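Local coordinates for protein endonuclease Bse634IR (Geobacillus stearothermophilus, PDB 3V20) that probably cuts double-stranded DNA as a type II restriction endonuclease of the PD-(D/E)XK superfamily, and binds calcium and DNA, at residues 109-114 and 142-147. The protein carries 1 engineered substitution. Sequence-based numbering, arbitrary orientation.
Sequences TFDFRK and TSNPDL. Unlike the reference sequence in segment 109-114: Phe110 (reference Leu), Asp111 (reference His). With CA (calcium ion), chain F; nucleotides of chain C.
The carboxamide of Asn144 lies across the backbone of Phe110 to Phe112 and bonds to it through both ND2 and OD1. A chi1 of -106°, away from the staggered values, carries the amide there. Its ND2 gives a 2.7 Å hydrogen bond to Phe110 O, close to the amide plane, while Phe112 N reaches a lone pair of Asn144 OD1 in the carbonyl plane at 3.2 Å, a more bent bond at 138°. ND2 also bonds to Pro105 O, so this buried amide is gripped at three points and its flip is fixed. Phe112 CB lies 4.2 Å from Pro145 CD; the ring stands almost perpendicular to the amide, and the side chain also packs on Leu216 of helix 207-226. With an alanine here, Phe110 O, Phe112 N and Pro105 O would probably lose their Asn144 partners. Asp111, a histidine in the reference sequence, closes an Asx turn through OD1 on Arg113 N. The syn lone pair of Asp111 OD1 accepts a 2.8 Å hydrogen bond from Arg113 NH1, part of a salt bridge. Beyond the amide, Asn144 N bonds weakly to OP1 of DA5 of chain C, and Asp146 OD2 binds calcium with Leu197 O and OP1 of DC6 of chain C, as in the metal site of PD-(D/E)XK nucleases.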
loop_
_atom_site.group_PDB
_atom_site.type_symbol
_atom_site.label_atom_id
_atom_site.label_comp_id
_atom_site.label_asym_id
_atom_site.label_seq_id
_atom_site.Cartn_x
_atom_site.Cartn_y
_atom_site.Cartn_z
ATOM N N THR A 109 -7.845 10.319 15.172
ATOM C CA THR A 109 -9.061 11.067 15.499
ATOM C C THR A 109 -10.126 10.169 16.109
ATOM O O THR A 109 -10.761 10.539 17.087
ATOM C CB THR A 109 -9.645 11.734 14.253
ATOM O OG1 THR A 109 -8.639 12.554 13.652
ATOM C CG2 THR A 109 -10.856 12.590 14.602
ATOM N N PHE A 110 -10.314 8.991 15.522
ATOM C CA PHE A 110 -11.325 8.050 15.987
ATOM C C PHE A 110 -10.994 6.643 15.494
ATOM O O PHE A 110 -11.338 6.264 14.368
ATOM C CB PHE A 110 -12.710 8.498 15.504
ATOM C CG PHE A 110 -13.853 7.767 16.140
ATOM C CD1 PHE A 110 -14.387 8.205 17.348
ATOM C CD2 PHE A 110 -14.427 6.665 15.514
ATOM C CE1 PHE A 110 -15.458 7.536 17.940
ATOM C CE2 PHE A 110 -15.497 5.987 16.096
ATOM C CZ PHE A 110 -16.012 6.423 17.312
ATOM N N ASP A 111 -10.292 5.889 16.335
ATOM C CA ASP A 111 -10.072 4.463 16.096
ATOM C C ASP A 111 -11.435 3.785 15.946
ATOM O O ASP A 111 -12.310 3.946 16.792
ATOM C CB ASP A 111 -9.286 3.853 17.261
ATOM C CG ASP A 111 -8.832 2.423 16.995
ATOM O OD1 ASP A 111 -9.363 1.758 16.075
ATOM O OD2 ASP A 111 -7.937 1.949 17.732
ATOM N N PHE A 112 -11.609 3.041 14.860
ATOM C CA PHE A 112 -12.890 2.413 14.532
ATOM C C PHE A 112 -13.363 1.389 15.585
ATOM O O PHE A 112 -14.538 1.033 15.624
ATOM C CB PHE A 112 -12.829 1.767 13.136
ATOM C CG PHE A 112 -12.678 0.268 13.161
ATOM C CD1 PHE A 112 -13.746 -0.552 12.813
ATOM C CD2 PHE A 112 -11.474 -0.323 13.529
ATOM C CE1 PHE A 112 -13.620 -1.941 12.840
ATOM C CE2 PHE A 112 -11.343 -1.713 13.550
ATOM C CZ PHE A 112 -12.422 -2.518 13.213
ATOM N N ARG A 113 -12.454 0.905 16.423
ATOM C CA ARG A 113 -12.839 -0.051 17.464
ATOM C C ARG A 113 -13.666 0.637 18.554
ATOM O O ARG A 113 -14.300 -0.032 19.382
ATOM C CB ARG A 113 -11.609 -0.713 18.087
ATOM C CG ARG A 113 -10.726 -1.465 17.101
ATOM C CD ARG A 113 -9.343 -1.715 17.711
ATOM N NE ARG A 113 -8.441 -2.432 16.810
ATOM C CZ ARG A 113 -7.793 -1.874 15.791
ATOM N NH1 ARG A 113 -7.959 -0.587 15.505
ATOM N NH2 ARG A 113 -6.986 -2.613 15.041
ATOM N N LYS A 114 -13.657 1.968 18.548
ATOM C CA LYS A 114 -14.426 2.740 19.519
ATOM C C LYS A 114 -15.935 2.643 19.244
ATOM O O LYS A 114 -16.751 2.970 20.113
ATOM C CB LYS A 114 -13.967 4.206 19.551
ATOM C CG LYS A 114 -12.484 4.406 19.863
ATOM C CD LYS A 114 -12.082 5.870 19.820
ATOM C CE LYS A 114 -12.066 6.473 21.218
ATOM N NZ LYS A 114 -12.026 7.960 21.175
ATOM N N THR A 142 -4.120 -1.229 11.046
ATOM C CA THR A 142 -4.535 -0.835 9.704
ATOM C C THR A 142 -5.105 0.584 9.696
ATOM O O THR A 142 -5.523 1.102 10.737
ATOM C CB THR A 142 -5.594 -1.802 9.131
ATOM O OG1 THR A 142 -5.859 -1.440 7.768
ATOM C CG2 THR A 142 -6.902 -1.756 9.949
ATOM N N SER A 143 -5.129 1.215 8.526
ATOM C CA SER A 143 -5.811 2.505 8.391
ATOM C C SER A 143 -7.316 2.283 8.560
ATOM O O SER A 143 -7.792 1.191 8.268
ATOM C CB SER A 143 -5.471 3.177 7.051
ATOM O OG SER A 143 -5.388 2.242 5.982
ATOM N N ASN A 144 -8.042 3.280 9.086
ATOM C CA ASN A 144 -9.515 3.198 9.286
ATOM C C ASN A 144 -10.232 2.912 7.965
ATOM O O ASN A 144 -9.851 3.474 6.934
ATOM C CB ASN A 144 -10.057 4.524 9.847
ATOM C CG ASN A 144 -10.436 4.460 11.331
ATOM O OD1 ASN A 144 -10.221 3.466 12.015
ATOM N ND2 ASN A 144 -11.012 5.548 11.827
ATOM N N PRO A 145 -11.267 2.049 7.975
ATOM C CA PRO A 145 -12.005 1.896 6.721
ATOM C C PRO A 145 -12.646 3.239 6.339
ATOM O O PRO A 145 -13.007 4.015 7.239
ATOM C CB PRO A 145 -13.092 0.866 7.065
ATOM C CG PRO A 145 -12.747 0.325 8.394
ATOM C CD PRO A 145 -11.929 1.349 9.088
ATOM N N ASP A 146 -12.765 3.526 5.041
ATOM C CA ASP A 146 -13.415 4.770 4.586
ATOM C C ASP A 146 -14.903 4.886 4.921
ATOM O O ASP A 146 -15.341 5.928 5.422
ATOM C CB ASP A 146 -13.209 4.980 3.095
ATOM C CG ASP A 146 -11.764 5.227 2.750
ATOM O OD1 ASP A 146 -11.092 5.975 3.505
ATOM O OD2 ASP A 146 -11.291 4.664 1.739
ATOM N N LEU A 147 -15.668 3.835 4.619
ATOM C CA LEU A 147 -17.086 3.756 4.965
ATOM C C LEU A 147 -17.361 2.525 5.797
ATOM O O LEU A 147 -16.847 1.453 5.500
ATOM C CB LEU A 147 -17.973 3.685 3.715
ATOM C CG LEU A 147 -18.041 4.775 2.647
ATOM C CD1 LEU A 147 -18.986 4.287 1.552
ATOM C CD2 LEU A 147 -18.507 6.106 3.232
HETATM CA CA CA F . -9.337 5.312 0.790
ATOM P P DA C 5 -4.967 6.340 9.213
ATOM O OP1 DA C 5 -6.331 6.121 9.747
ATOM O OP2 DA C 5 -3.961 5.267 9.243
ATOM O "O5'" DA C 5 -5.078 6.734 7.670
ATOM C "C5'" DA C 5 -6.082 7.653 7.293
ATOM C "C4'" DA C 5 -5.851 8.135 5.891
ATOM O "O4'" DA C 5 -4.756 9.086 5.886
ATOM C "C3'" DA C 5 -5.543 7.025 4.888
ATOM O "O3'" DA C 5 -6.638 6.938 4.016
ATOM C "C2'" DA C 5 -4.261 7.519 4.212
ATOM C "C1'" DA C 5 -4.111 8.984 4.645
ATOM N N9 DA C 5 -2.707 9.371 4.789
ATOM C C8 DA C 5 -1.738 8.659 5.436
ATOM N N7 DA C 5 -0.561 9.229 5.410
ATOM C C5 DA C 5 -0.766 10.387 4.683
ATOM C C6 DA C 5 0.093 11.438 4.307
ATOM N N6 DA C 5 1.389 11.467 4.616
ATOM N N1 DA C 5 -0.431 12.461 3.592
ATOM C C2 DA C 5 -1.737 12.426 3.279
ATOM N N3 DA C 5 -2.624 11.483 3.590
ATOM C C4 DA C 5 -2.086 10.503 4.313
ATOM P P DC C 6 -6.585 6.266 2.566
ATOM O OP1 DC C 6 -7.937 5.806 2.242
ATOM O OP2 DC C 6 -5.515 5.272 2.472
ATOM O "O5'" DC C 6 -6.255 7.531 1.672
ATOM C "C5'" DC C 6 -7.223 8.542 1.464
ATOM C "C4'" DC C 6 -6.622 9.663 0.646
ATOM O "O4'" DC C 6 -5.450 10.158 1.321
ATOM C "C3'" DC C 6 -6.081 9.287 -0.720
ATOM O "O3'" DC C 6 -7.160 9.205 -1.605
ATOM C "C2'" DC C 6 -5.166 10.486 -1.009
ATOM C "C1'" DC C 6 -4.631 10.854 0.393
ATOM N N1 DC C 6 -3.225 10.451 0.694
ATOM C C2 DC C 6 -2.137 11.280 0.347
ATOM O O2 DC C 6 -2.332 12.375 -0.226
ATOM N N3 DC C 6 -0.867 10.866 0.649
ATOM C C4 DC C 6 -0.666 9.693 1.274
ATOM N N4 DC C 6 0.603 9.335 1.543
ATOM C C5 DC C 6 -1.771 8.833 1.636
ATOM C C6 DC C 6 -3.005 9.251 1.326
HETATM O O HOH W 1 -6.013 -0.377 12.824
HETATM O O HOH W 2 -8.769 2.706 1.367
#